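Local coordinates for Rpb7-binding protein seb1 (Schizosaccharomyces pombe 972h-, PDB 5MDT) that drives transcription termination by binding RNA polymerase II and nascent RNA, probably recognising the polymerase's C-terminal domain through its CTD-interacting domain, at residues H118-E130 / L140-A152. Residues are numbered along the deposited sequence; the frame is centred on the assembly and turned at random.
Sequences HLPKILKLCDIWE and LESLRSKLKDAMA
Helix 119-130 and helix 140-150 run antiparallel, their axes 9.8 Å apart at closest approach and 163° between their directions, with the CA atoms of L119 and L147, L123 and R144, and C126 and L140 nearest each other. L147 packs as a knob into the hole formed by L119, I122, L123 and C126. Its CD1 lies 3.8 Å from I122 CG2 and also reaches L123 CD2 and C126 SG, while CD2 rests against I122 CB; the L147 and I122 side chains cross at about a right angle. R144 fills the next hole, among L123, C126, D127 and E130. Extended from CG to NE, its chain carries the guanidinium over C126 CB, which covers one face, and on to two carboxylates. NH2 donates to D127 OD1 at 2.9 Å, where OD1 lies nearly in the guanidinium plane and accepts on its anti lone pair, and to E130 OE1, also at 2.9 Å, which it meets from above the carboxylate plane. A weak bond from NH1 to E130 OE2 completes the salt-bridge network. A leucine in place of R144 would probably leave D127 and E130 as neighbouring negative charges without their shared cation. Beyond the helix end, M151 sets SD 3.6 Å from L119 CB, and a bend at chi3 (-76°) turns CE against L123 CD1. At the other end, L140 CD2 approaches the edge of the W129 ring and lies 3.8 Å from W129 CB. This pair is the C-terminal helical hairpin of the all-helical CID: I122 touches helices 59-79 and 92-113, L143 and A150 rest on helix 92-113, and W129 NE1 hydrogen-bonds D67 of helix 59-79.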
ATOM      1  N   HIS A 118      15.734  -4.467   2.841  1.00 47.59           N
ATOM      2  CA  HIS A 118      14.301  -4.179   2.907  1.00 45.56           C
ATOM      3  C   HIS A 118      13.478  -5.279   2.258  1.00 49.03           C
ATOM      4  O   HIS A 118      12.283  -5.370   2.518  1.00 47.41           O
ATOM      5  CB  HIS A 118      13.995  -2.826   2.231  1.00 44.37           C
ATOM      6  CG  HIS A 118      14.470  -1.645   3.025  1.00 47.88           C
ATOM      7  ND1 HIS A 118      14.275  -0.351   2.570  1.00 47.24           N
ATOM      8  CD2 HIS A 118      15.071  -1.598   4.241  1.00 51.81           C
ATOM      9  CE1 HIS A 118      14.758   0.441   3.511  1.00 48.59           C
ATOM     10  NE2 HIS A 118      15.255  -0.267   4.541  1.00 51.67           N
ATOM     11  N   LEU A 119      14.102  -6.118   1.425  1.00 47.14           N
ATOM     12  CA  LEU A 119      13.369  -7.126   0.659  1.00 48.53           C
ATOM     13  C   LEU A 119      12.699  -8.201   1.549  1.00 51.26           C
ATOM     14  O   LEU A 119      11.505  -8.452   1.362  1.00 50.31           O
ATOM     15  CB  LEU A 119      14.223  -7.721  -0.461  1.00 51.43           C
ATOM     16  CG  LEU A 119      14.762  -6.673  -1.464  1.00 55.92           C
ATOM     17  CD1 LEU A 119      15.615  -7.338  -2.544  1.00 59.35           C
ATOM     18  CD2 LEU A 119      13.641  -5.766  -2.036  1.00 56.09           C
ATOM     19  N   PRO A 120      13.340  -8.707   2.613  1.00 48.00           N
ATOM     20  CA  PRO A 120      12.630  -9.676   3.471  1.00 48.32           C
ATOM     21  C   PRO A 120      11.429  -9.041   4.179  1.00 49.23           C
ATOM     22  O   PRO A 120      10.506  -9.757   4.567  1.00 51.69           O
ATOM     23  CB  PRO A 120      13.675 -10.102   4.506  1.00 52.20           C
ATOM     24  CG  PRO A 120      14.964  -9.593   4.046  1.00 57.34           C
ATOM     25  CD  PRO A 120      14.759  -8.545   3.007  1.00 51.75           C
ATOM     26  N   LYS A 121      11.456  -7.713   4.393  1.00 45.52           N
ATOM     27  CA  LYS A 121      10.347  -6.981   5.040  1.00 43.52           C
ATOM     28  C   LYS A 121       9.093  -6.990   4.146  1.00 46.07           C
ATOM     29  O   LYS A 121       7.969  -6.978   4.655  1.00 45.16           O
ATOM     30  CB  LYS A 121      10.775  -5.544   5.427  1.00 43.03           C
ATOM     31  CG  LYS A 121      11.981  -5.468   6.396  1.00 45.96           C
ATOM     32  CD  LYS A 121      11.649  -6.002   7.779  1.00 50.96           C
ATOM     33  CE  LYS A 121      12.831  -6.071   8.724  1.00 51.05           C
ATOM     34  NZ  LYS A 121      12.543  -6.992   9.853  1.00 51.61           N
ATOM     35  N   ILE A 122       9.284  -7.066   2.815  1.00 43.11           N
ATOM     36  CA  ILE A 122       8.163  -7.118   1.863  1.00 41.58           C
ATOM     37  C   ILE A 122       7.592  -8.544   1.863  1.00 47.75           C
ATOM     38  O   ILE A 122       6.373  -8.706   1.795  1.00 47.17           O
ATOM     39  CB  ILE A 122       8.591  -6.631   0.465  1.00 43.83           C
ATOM     40  CG1 ILE A 122       9.306  -5.258   0.579  1.00 43.07           C
ATOM     41  CG2 ILE A 122       7.355  -6.522  -0.480  1.00 44.36           C
ATOM     42  CD1 ILE A 122       9.981  -4.740  -0.775  1.00 41.54           C
ATOM     43  N   LEU A 123       8.457  -9.562   2.036  1.00 48.19           N
ATOM     44  CA  LEU A 123       7.995 -10.945   2.196  1.00 51.53           C
ATOM     45  C   LEU A 123       7.070 -11.018   3.405  1.00 55.48           C
ATOM     46  O   LEU A 123       6.020 -11.653   3.317  1.00 58.09           O
ATOM     47  CB  LEU A 123       9.156 -11.942   2.375  1.00 55.22           C
ATOM     48  CG  LEU A 123       9.786 -12.509   1.133  1.00 62.05           C
ATOM     49  CD1 LEU A 123      10.745 -13.628   1.520  1.00 65.91           C
ATOM     50  CD2 LEU A 123       8.739 -13.086   0.176  1.00 65.56           C
ATOM     51  N   LYS A 124       7.427 -10.326   4.512  1.00 50.02           N
ATOM     52  CA  LYS A 124       6.597 -10.256   5.721  1.00 50.63           C
ATOM     53  C   LYS A 124       5.214  -9.646   5.435  1.00 50.10           C
ATOM     54  O   LYS A 124       4.232 -10.089   6.029  1.00 50.91           O
ATOM     55  CB  LYS A 124       7.308  -9.521   6.865  1.00 52.90           C
ATOM     56  CG  LYS A 124       8.352 -10.388   7.551  1.00 68.11           C
ATOM     57  CD  LYS A 124       9.264  -9.599   8.481  1.00 80.04           C
ATOM     58  CE  LYS A 124       9.940 -10.499   9.498  1.00 94.84           C
ATOM     59  NZ  LYS A 124      10.844 -11.508   8.870  1.00105.02           N
ATOM     60  N   LEU A 125       5.123  -8.669   4.506  1.00 45.31           N
ATOM     61  CA  LEU A 125       3.839  -8.104   4.120  1.00 43.05           C
ATOM     62  C   LEU A 125       2.980  -9.148   3.399  1.00 48.28           C
ATOM     63  O   LEU A 125       1.786  -9.234   3.671  1.00 48.58           O
ATOM     64  CB  LEU A 125       4.010  -6.837   3.273  1.00 39.78           C
ATOM     65  CG  LEU A 125       4.596  -5.599   3.970  1.00 41.57           C
ATOM     66  CD1 LEU A 125       4.799  -4.464   2.960  1.00 39.47           C
ATOM     67  CD2 LEU A 125       3.732  -5.138   5.130  1.00 43.11           C
ATOM     68  N   CYS A 126       3.593  -9.982   2.545  1.00 47.85           N
ATOM     69  CA  CYS A 126       2.889 -11.063   1.842  1.00 51.38           C
ATOM     70  C   CYS A 126       2.224 -12.018   2.834  1.00 57.69           C
ATOM     71  O   CYS A 126       1.089 -12.431   2.599  1.00 59.07           O
ATOM     72  CB  CYS A 126       3.829 -11.805   0.901  1.00 54.23           C
ATOM     73  SG  CYS A 126       4.504 -10.766  -0.412  1.00 56.11           S
ATOM     74  N   ASP A 127       2.921 -12.332   3.947  1.00 55.10           N
ATOM     75  CA  ASP A 127       2.417 -13.197   5.018  1.00 57.74           C
ATOM     76  C   ASP A 127       1.192 -12.557   5.680  1.00 60.65           C
ATOM     77  O   ASP A 127       0.194 -13.246   5.899  1.00 62.82           O
ATOM     78  CB  ASP A 127       3.504 -13.433   6.083  1.00 60.82           C
ATOM     79  CG  ASP A 127       4.634 -14.370   5.692  1.00 71.94           C
ATOM     80  OD1 ASP A 127       4.459 -15.147   4.726  1.00 75.03           O
ATOM     81  OD2 ASP A 127       5.682 -14.347   6.370  1.00 77.57           O
ATOM     82  N   ILE A 128       1.273 -11.238   5.982  1.00 54.76           N
ATOM     83  CA  ILE A 128       0.192 -10.455   6.590  1.00 53.19           C
ATOM     84  C   ILE A 128      -1.043 -10.487   5.678  1.00 55.54           C
ATOM     85  O   ILE A 128      -2.151 -10.753   6.153  1.00 57.14           O
ATOM     86  CB  ILE A 128       0.680  -9.016   6.955  1.00 54.27           C
ATOM     87  CG1 ILE A 128       1.636  -9.070   8.180  1.00 56.63           C
ATOM     88  CG2 ILE A 128      -0.506  -8.047   7.215  1.00 54.02           C
ATOM     89  CD1 ILE A 128       2.487  -7.815   8.414  1.00 61.37           C
ATOM     90  N   TRP A 129      -0.829 -10.270   4.370  1.00 50.49           N
ATOM     91  CA  TRP A 129      -1.868 -10.277   3.340  1.00 50.63           C
ATOM     92  C   TRP A 129      -2.491 -11.661   3.153  1.00 56.92           C
ATOM     93  O   TRP A 129      -3.691 -11.762   2.920  1.00 57.99           O
ATOM     94  CB  TRP A 129      -1.302  -9.740   2.023  1.00 47.62           C
ATOM     95  CG  TRP A 129      -0.887  -8.303   2.106  1.00 44.66           C
ATOM     96  CD1 TRP A 129      -1.412  -7.344   2.925  1.00 45.97           C
ATOM     97  CD2 TRP A 129       0.068  -7.638   1.270  1.00 42.81           C
ATOM     98  NE1 TRP A 129      -0.821  -6.130   2.674  1.00 42.23           N
ATOM     99  CE2 TRP A 129       0.083  -6.276   1.653  1.00 43.39           C
ATOM    100  CE3 TRP A 129       0.952  -8.073   0.262  1.00 44.97           C
ATOM    101  CZ2 TRP A 129       0.930  -5.339   1.053  1.00 40.29           C
ATOM    102  CZ3 TRP A 129       1.772  -7.132  -0.356  1.00 44.05           C
ATOM    103  CH2 TRP A 129       1.766  -5.787   0.052  1.00 42.22           C
ATOM    104  N   GLU A 130      -1.679 -12.712   3.259  1.00 55.17           N
ATOM    105  CA  GLU A 130      -2.147 -14.092   3.144  1.00 59.43           C
ATOM    106  C   GLU A 130      -3.089 -14.434   4.307  1.00 67.16           C
ATOM    107  O   GLU A 130      -4.159 -15.003   4.082  1.00 70.30           O
ATOM    108  CB  GLU A 130      -0.950 -15.054   3.086  1.00 62.67           C
ATOM    109  CG  GLU A 130      -1.319 -16.509   2.855  1.00 76.94           C
ATOM    110  CD  GLU A 130      -0.118 -17.364   2.510  1.00100.02           C
ATOM    111  OE1 GLU A 130       0.842 -17.395   3.313  1.00 88.18           O
ATOM    112  OE2 GLU A 130      -0.121 -17.972   1.415  1.00100.47           O
ATOM    113  N   LEU A 140      -0.205 -13.330  -4.584  1.00 63.12           N
ATOM    114  CA  LEU A 140       0.793 -13.512  -3.534  1.00 62.64           C
ATOM    115  C   LEU A 140       1.946 -14.417  -3.946  1.00 70.27           C
ATOM    116  O   LEU A 140       3.082 -14.150  -3.551  1.00 68.79           O
ATOM    117  CB  LEU A 140       0.145 -13.993  -2.227  1.00 64.12           C
ATOM    118  CG  LEU A 140      -0.870 -13.030  -1.594  1.00 66.64           C
ATOM    119  CD1 LEU A 140      -1.695 -13.734  -0.551  1.00 69.55           C
ATOM    120  CD2 LEU A 140      -0.188 -11.785  -1.014  1.00 63.74           C
ATOM    121  N   GLU A 141       1.662 -15.471  -4.745  1.00 71.31           N
ATOM    122  CA  GLU A 141       2.671 -16.404  -5.262  1.00 74.09           C
ATOM    123  C   GLU A 141       3.619 -15.643  -6.199  1.00 75.60           C
ATOM    124  O   GLU A 141       4.836 -15.769  -6.055  1.00 75.18           O
ATOM    125  CB  GLU A 141       2.007 -17.599  -5.986  1.00 80.50           C
ATOM    126  CG  GLU A 141       2.986 -18.666  -6.464  1.00 95.81           C
ATOM    127  CD  GLU A 141       2.500 -19.616  -7.548  1.00127.73           C
ATOM    128  OE1 GLU A 141       3.362 -20.220  -8.227  1.00123.10           O
ATOM    129  OE2 GLU A 141       1.267 -19.769  -7.715  1.00126.35           O
ATOM    130  N   SER A 142       3.056 -14.814  -7.112  1.00 70.71           N
ATOM    131  CA  SER A 142       3.819 -13.983  -8.052  1.00 68.54           C
ATOM    132  C   SER A 142       4.773 -13.054  -7.298  1.00 66.66           C
ATOM    133  O   SER A 142       5.964 -13.028  -7.615  1.00 65.58           O
ATOM    134  CB  SER A 142       2.886 -13.155  -8.933  1.00 71.75           C
ATOM    135  OG  SER A 142       1.966 -13.954  -9.658  1.00 87.46           O
ATOM    136  N   LEU A 143       4.256 -12.327  -6.270  1.00 59.64           N
ATOM    137  CA  LEU A 143       5.053 -11.402  -5.453  1.00 55.54           C
ATOM    138  C   LEU A 143       6.160 -12.134  -4.705  1.00 58.07           C
ATOM    139  O   LEU A 143       7.299 -11.676  -4.725  1.00 55.75           O
ATOM    140  CB  LEU A 143       4.189 -10.606  -4.456  1.00 52.97           C
ATOM    141  CG  LEU A 143       3.085  -9.714  -5.014  1.00 55.26           C
ATOM    142  CD1 LEU A 143       2.184  -9.218  -3.890  1.00 53.44           C
ATOM    143  CD2 LEU A 143       3.651  -8.536  -5.818  1.00 55.01           C
ATOM    144  N   ARG A 144       5.835 -13.264  -4.050  1.00 57.99           N
ATOM    145  CA  ARG A 144       6.825 -14.046  -3.319  1.00 59.94           C
ATOM    146  C   ARG A 144       7.945 -14.537  -4.227  1.00 67.75           C
ATOM    147  O   ARG A 144       9.113 -14.404  -3.868  1.00 67.57           O
ATOM    148  CB  ARG A 144       6.171 -15.219  -2.582  1.00 64.02           C
ATOM    149  CG  ARG A 144       5.478 -14.790  -1.303  1.00 66.23           C
ATOM    150  CD  ARG A 144       4.949 -16.008  -0.592  1.00 76.55           C
ATOM    151  NE  ARG A 144       4.453 -15.683   0.742  1.00 76.76           N
ATOM    152  CZ  ARG A 144       3.203 -15.876   1.141  1.00 85.97           C
ATOM    153  NH1 ARG A 144       2.307 -16.400   0.312  1.00 71.27           N
ATOM    154  NH2 ARG A 144       2.841 -15.566   2.377  1.00 71.68           N
ATOM    155  N   SER A 145       7.592 -15.064  -5.416  1.00 68.15           N
ATOM    156  CA  SER A 145       8.542 -15.571  -6.417  1.00 70.51           C
ATOM    157  C   SER A 145       9.536 -14.482  -6.836  1.00 70.44           C
ATOM    158  O   SER A 145      10.742 -14.733  -6.842  1.00 71.87           O
ATOM    159  CB  SER A 145       7.794 -16.109  -7.634  1.00 77.91           C
ATOM    160  OG  SER A 145       8.668 -16.435  -8.704  1.00 92.72           O
ATOM    161  N   LYS A 146       9.027 -13.270  -7.134  1.00 62.15           N
ATOM    162  CA  LYS A 146       9.813 -12.105  -7.535  1.00 58.46           C
ATOM    163  C   LYS A 146      10.766 -11.649  -6.433  1.00 58.76           C
ATOM    164  O   LYS A 146      11.928 -11.360  -6.718  1.00 58.43           O
ATOM    165  CB  LYS A 146       8.895 -10.959  -8.004  1.00 57.49           C
ATOM    166  CG  LYS A 146       8.308 -11.192  -9.394  1.00 68.01           C
ATOM    167  CD  LYS A 146       7.307 -10.103  -9.774  1.00 72.93           C
ATOM    168  CE  LYS A 146       6.775 -10.273 -11.177  1.00 83.02           C
ATOM    169  NZ  LYS A 146       5.812 -11.402 -11.282  1.00 94.43           N
ATOM    170  N   LEU A 147      10.291 -11.620  -5.165  1.00 53.49           N
ATOM    171  CA  LEU A 147      11.135 -11.243  -4.030  1.00 51.85           C
ATOM    172  C   LEU A 147      12.256 -12.257  -3.793  1.00 58.27           C
ATOM    173  O   LEU A 147      13.418 -11.861  -3.664  1.00 56.82           O
ATOM    174  CB  LEU A 147      10.286 -11.024  -2.754  1.00 49.95           C
ATOM    175  CG  LEU A 147       9.366  -9.803  -2.804  1.00 51.42           C
ATOM    176  CD1 LEU A 147       8.211  -9.943  -1.813  1.00 51.76           C
ATOM    177  CD2 LEU A 147      10.138  -8.527  -2.536  1.00 52.05           C
ATOM    178  N   LYS A 148      11.922 -13.564  -3.816  1.00 58.95           N
ATOM    179  CA  LYS A 148      12.873 -14.663  -3.618  1.00 64.03           C
ATOM    180  C   LYS A 148      13.968 -14.620  -4.689  1.00 70.87           C
ATOM    181  O   LYS A 148      15.145 -14.738  -4.353  1.00 73.64           O
ATOM    182  CB  LYS A 148      12.148 -16.021  -3.609  1.00 70.10           C
ATOM    183  CG  LYS A 148      11.181 -16.224  -2.432  1.00 83.39           C
ATOM    184  CD  LYS A 148      11.863 -16.624  -1.125  1.00 91.78           C
ATOM    185  CE  LYS A 148      10.852 -17.059  -0.095  1.00 98.51           C
ATOM    186  NZ  LYS A 148      11.473 -17.272   1.238  1.00105.45           N
ATOM    187  N   ASP A 149      13.580 -14.374  -5.960  1.00 68.72           N
ATOM    188  CA  ASP A 149      14.489 -14.220  -7.101  1.00 69.21           C
ATOM    189  C   ASP A 149      15.427 -13.034  -6.879  1.00 68.29           C
ATOM    190  O   ASP A 149      16.628 -13.153  -7.098  1.00 69.75           O
ATOM    191  CB  ASP A 149      13.693 -13.994  -8.399  1.00 71.40           C
ATOM    192  CG  ASP A 149      12.997 -15.209  -8.990  1.00 88.94           C
ATOM    193  OD1 ASP A 149      13.087 -16.305  -8.389  1.00 91.75           O
ATOM    194  OD2 ASP A 149      12.327 -15.056 -10.031  1.00 97.94           O
ATOM    195  N   ALA A 150      14.884 -11.901  -6.406  1.00 61.09           N
ATOM    196  CA  ALA A 150      15.665 -10.687  -6.173  1.00 58.73           C
ATOM    197  C   ALA A 150      16.715 -10.810  -5.055  1.00 64.19           C
ATOM    198  O   ALA A 150      17.745 -10.142  -5.120  1.00 64.81           O
ATOM    199  CB  ALA A 150      14.741  -9.537  -5.885  1.00 55.16           C
ATOM    200  N   MET A 151      16.474 -11.664  -4.061  1.00 60.85           N
ATOM    201  CA  MET A 151      17.384 -11.779  -2.911  1.00 61.75           C
ATOM    202  C   MET A 151      18.692 -12.544  -3.171  1.00 71.33           C
ATOM    203  O   MET A 151      19.452 -12.843  -2.253  1.00 69.39           O
ATOM    204  CB  MET A 151      16.616 -12.182  -1.660  1.00 63.33           C
ATOM    205  CG  MET A 151      15.633 -11.108  -1.302  1.00 63.11           C
ATOM    206  SD  MET A 151      14.996 -11.148   0.365  1.00 67.72           S
ATOM    207  CE  MET A 151      13.840 -12.516   0.233  1.00 64.97           C
ATOM    208  N   ALA A 152      19.002 -12.685  -4.458  1.00 75.28           N
ATOM    209  CA  ALA A 152      20.170 -13.329  -5.054  1.00 79.94           C
ATOM    210  C   ALA A 152      20.134 -14.802  -4.730  1.00 90.50           C
ATOM    211  O   ALA A 152      19.112 -15.434  -5.028  1.00 91.66           O
ATOM    212  CB  ALA A 152      21.469 -12.661  -4.614  1.00 81.04           C
TER